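Local coordinates for putative diguanylate cyclase (GGDEF) with PAS/PAC domain (Rhodopseudomonas palustris, PDB 3LIF), which probably makes cyclic di-GMP from two GTP as a membrane-bound diguanylate cyclase, the chain here being its extracellular double-PDC sensor region, at residues A[14-19]-A[236-241]. Residues are numbered along the deposited sequence; the frame is centred on the assembly and turned at random.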
loop_
_atom_site.group_PDB
_atom_site.type_symbol
_atom_site.label_atom_id
_atom_site.label_comp_id
_atom_site.label_asym_id
_atom_site.label_seq_id
_atom_site.Cartn_x
_atom_site.Cartn_y
_atom_site.Cartn_z
ATOM N N GLU A 14 -0.330 -24.589 -9.438
ATOM C CA GLU A 14 -0.687 -23.408 -10.194
ATOM C C GLU A 14 -2.098 -23.002 -9.797
ATOM O O GLU A 14 -2.373 -21.845 -9.506
ATOM C CB GLU A 14 -0.585 -23.633 -11.706
ATOM C CG GLU A 14 -0.992 -22.432 -12.534
ATOM C CD GLU A 14 -0.907 -22.648 -14.055
ATOM O OE1 GLU A 14 0.006 -23.370 -14.529
ATOM O OE2 GLU A 14 -1.751 -22.067 -14.787
ATOM N N THR A 15 -3.023 -23.935 -9.752
ATOM C CA THR A 15 -4.317 -23.525 -9.292
ATOM C C THR A 15 -4.264 -22.909 -7.877
ATOM O O THR A 15 -5.005 -21.983 -7.593
ATOM C CB THR A 15 -5.361 -24.667 -9.426
ATOM O OG1 THR A 15 -5.568 -24.897 -10.804
ATOM C CG2 THR A 15 -6.721 -24.276 -8.866
ATOM N N GLU A 16 -3.443 -23.401 -6.962
ATOM C CA GLU A 16 -3.603 -22.854 -5.616
ATOM C C GLU A 16 -3.023 -21.466 -5.594
ATOM O O GLU A 16 -3.543 -20.595 -4.900
ATOM C CB GLU A 16 -2.917 -23.665 -4.530
ATOM C CG GLU A 16 -3.369 -25.090 -4.401
ATOM C CD GLU A 16 -2.306 -25.930 -3.676
ATOM O OE1 GLU A 16 -1.153 -25.418 -3.459
ATOM O OE2 GLU A 16 -2.621 -27.090 -3.332
HETATM N N MSE A 17 -1.924 -21.300 -6.331
HETATM C CA MSE A 17 -1.244 -20.043 -6.451
HETATM C C MSE A 17 -2.205 -19.059 -7.081
HETATM O O MSE A 17 -2.397 -17.982 -6.534
HETATM C CB MSE A 17 -0.001 -20.154 -7.309
HETATM C CG MSE A 17 1.017 -21.162 -6.831
HETATM SE SE MSE A 17 1.848 -20.511 -5.252
HETATM C CE MSE A 17 3.492 -19.965 -6.204
ATOM N N ARG A 18 -2.846 -19.413 -8.193
ATOM C CA ARG A 18 -3.741 -18.442 -8.815
ATOM C C ARG A 18 -4.842 -18.036 -7.834
ATOM O O ARG A 18 -5.180 -16.854 -7.761
ATOM C CB ARG A 18 -4.251 -18.859 -10.223
ATOM C CG ARG A 18 -3.098 -18.952 -11.192
ATOM C CD ARG A 18 -3.347 -19.694 -12.536
ATOM N NE ARG A 18 -3.527 -18.690 -13.570
ATOM C CZ ARG A 18 -2.806 -18.536 -14.669
ATOM N NH1 ARG A 18 -1.831 -19.377 -15.003
ATOM N NH2 ARG A 18 -3.108 -17.525 -15.471
ATOM N N ASN A 19 -5.365 -18.958 -7.026
ATOM C CA ASN A 19 -6.430 -18.530 -6.097
ATOM C C ASN A 19 -5.834 -17.693 -5.042
ATOM O O ASN A 19 -6.414 -16.732 -4.637
ATOM C CB ASN A 19 -7.233 -19.675 -5.450
ATOM C CG ASN A 19 -7.808 -20.651 -6.493
ATOM O OD1 ASN A 19 -8.122 -21.811 -6.162
ATOM N ND2 ASN A 19 -7.902 -20.209 -7.773
ATOM N N VAL A 236 2.631 -13.817 -5.497
ATOM C CA VAL A 236 2.993 -14.952 -4.613
ATOM C C VAL A 236 3.948 -15.817 -5.368
ATOM O O VAL A 236 3.678 -16.158 -6.512
ATOM C CB VAL A 236 1.875 -15.995 -4.419
ATOM C CG1 VAL A 236 1.858 -16.456 -3.007
ATOM C CG2 VAL A 236 0.551 -15.521 -4.808
ATOM N N ALA A 237 5.001 -16.275 -4.708
ATOM C CA ALA A 237 5.972 -17.164 -5.345
ATOM C C ALA A 237 6.400 -18.287 -4.420
ATOM O O ALA A 237 6.347 -18.146 -3.201
ATOM C CB ALA A 237 7.165 -16.399 -5.776
ATOM N N ARG A 238 6.788 -19.414 -5.014
ATOM C CA ARG A 238 7.450 -20.514 -4.292
ATOM C C ARG A 238 8.491 -21.213 -5.148
ATOM O O ARG A 238 8.315 -21.341 -6.346
ATOM C CB ARG A 238 6.443 -21.531 -3.697
ATOM C CG ARG A 238 5.587 -22.360 -4.639
ATOM C CD ARG A 238 5.075 -23.698 -3.957
ATOM N NE ARG A 238 3.960 -23.572 -2.979
ATOM C CZ ARG A 238 2.656 -23.854 -3.232
ATOM N NH1 ARG A 238 2.239 -24.291 -4.418
ATOM N NH2 ARG A 238 1.728 -23.702 -2.303
ATOM N N THR A 239 9.595 -21.633 -4.535
ATOM C CA THR A 239 10.542 -22.510 -5.216
ATOM C C THR A 239 9.799 -23.773 -5.517
ATOM O O THR A 239 8.896 -24.158 -4.792
ATOM C CB THR A 239 11.819 -22.837 -4.389
ATOM O OG1 THR A 239 11.454 -23.148 -3.058
ATOM C CG2 THR A 239 12.743 -21.659 -4.309
ATOM N N GLU A 240 10.165 -24.396 -6.626
ATOM C CA GLU A 240 9.496 -25.608 -7.058
ATOM C C GLU A 240 9.820 -26.822 -6.201
ATOM O O GLU A 240 8.902 -27.522 -5.764
ATOM C CB GLU A 240 9.882 -25.984 -8.469
ATOM C CG GLU A 240 9.590 -27.455 -8.669
ATOM C CD GLU A 240 9.704 -27.883 -10.105
ATOM O OE1 GLU A 240 9.841 -26.988 -10.988
ATOM O OE2 GLU A 240 9.649 -29.113 -10.347
ATOM N N ASP A 241 11.119 -27.074 -5.988
ATOM C CA ASP A 241 11.577 -28.317 -5.322
ATOM C C ASP A 241 12.442 -29.272 -6.244
ATOM O O ASP A 241 11.990 -29.699 -7.323
ATOM C CB ASP A 241 10.366 -29.098 -4.733
ATOM C CG ASP A 241 9.746 -28.428 -3.497
ATOM O OD1 ASP A 241 9.812 -27.194 -3.310
ATOM O OD2 ASP A 241 9.163 -29.168 -2.695
#
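Met17, a selenomethionine in this crystal, meets Arg238 between the long helix 5-47 and strand 232-239. The short segments run roughly antiparallel, at 151°, with their axes 9.1 Å apart. Strand 232-239 is the central strand of the second sheet of the double-PDC sensor, probably the membrane-proximal one, and the helix packs against one face of that sheet.

In Met17, chi2 (-71°) turns SE out of the extended position anti to CA, and a second bend at chi3 carries the methyl CE to the strand. CE sits 3.5 Å from Arg238 CG and 3.8 Å from Val236 O. SE lies over one face of the Arg238 guanidinium, toward its rim, 3.9 Å from Arg238 NH1. Met17 also touches Ala223 and Tyr208 of the same sheet, while Val236 packs on Leu20, Ser21 and Leu24 further along the helix.

Glu16 comes to the rim of the guanidinium close to its plane, its chain running square to that of Arg238. Glu16 OE1 forms a long salt bridge to Arg238 NH2, at 3.5 Å. The carboxylate stands nearly perpendicular to the guanidinium, so the two groups do not pair side by side. Arg238 NH1 also gives a weak hydrogen bond to Ser13.

An alanine in place of Arg238 would probably leave Glu16 without this cationic partner and take the guanidinium from SE and CG from beside CE. The contact thus joins van der Waals packing of the buried Met17 on the arginine and the strand backbone to a loose ionic link at the exposed margin, where attraction between charges probably matters more than directed bonding.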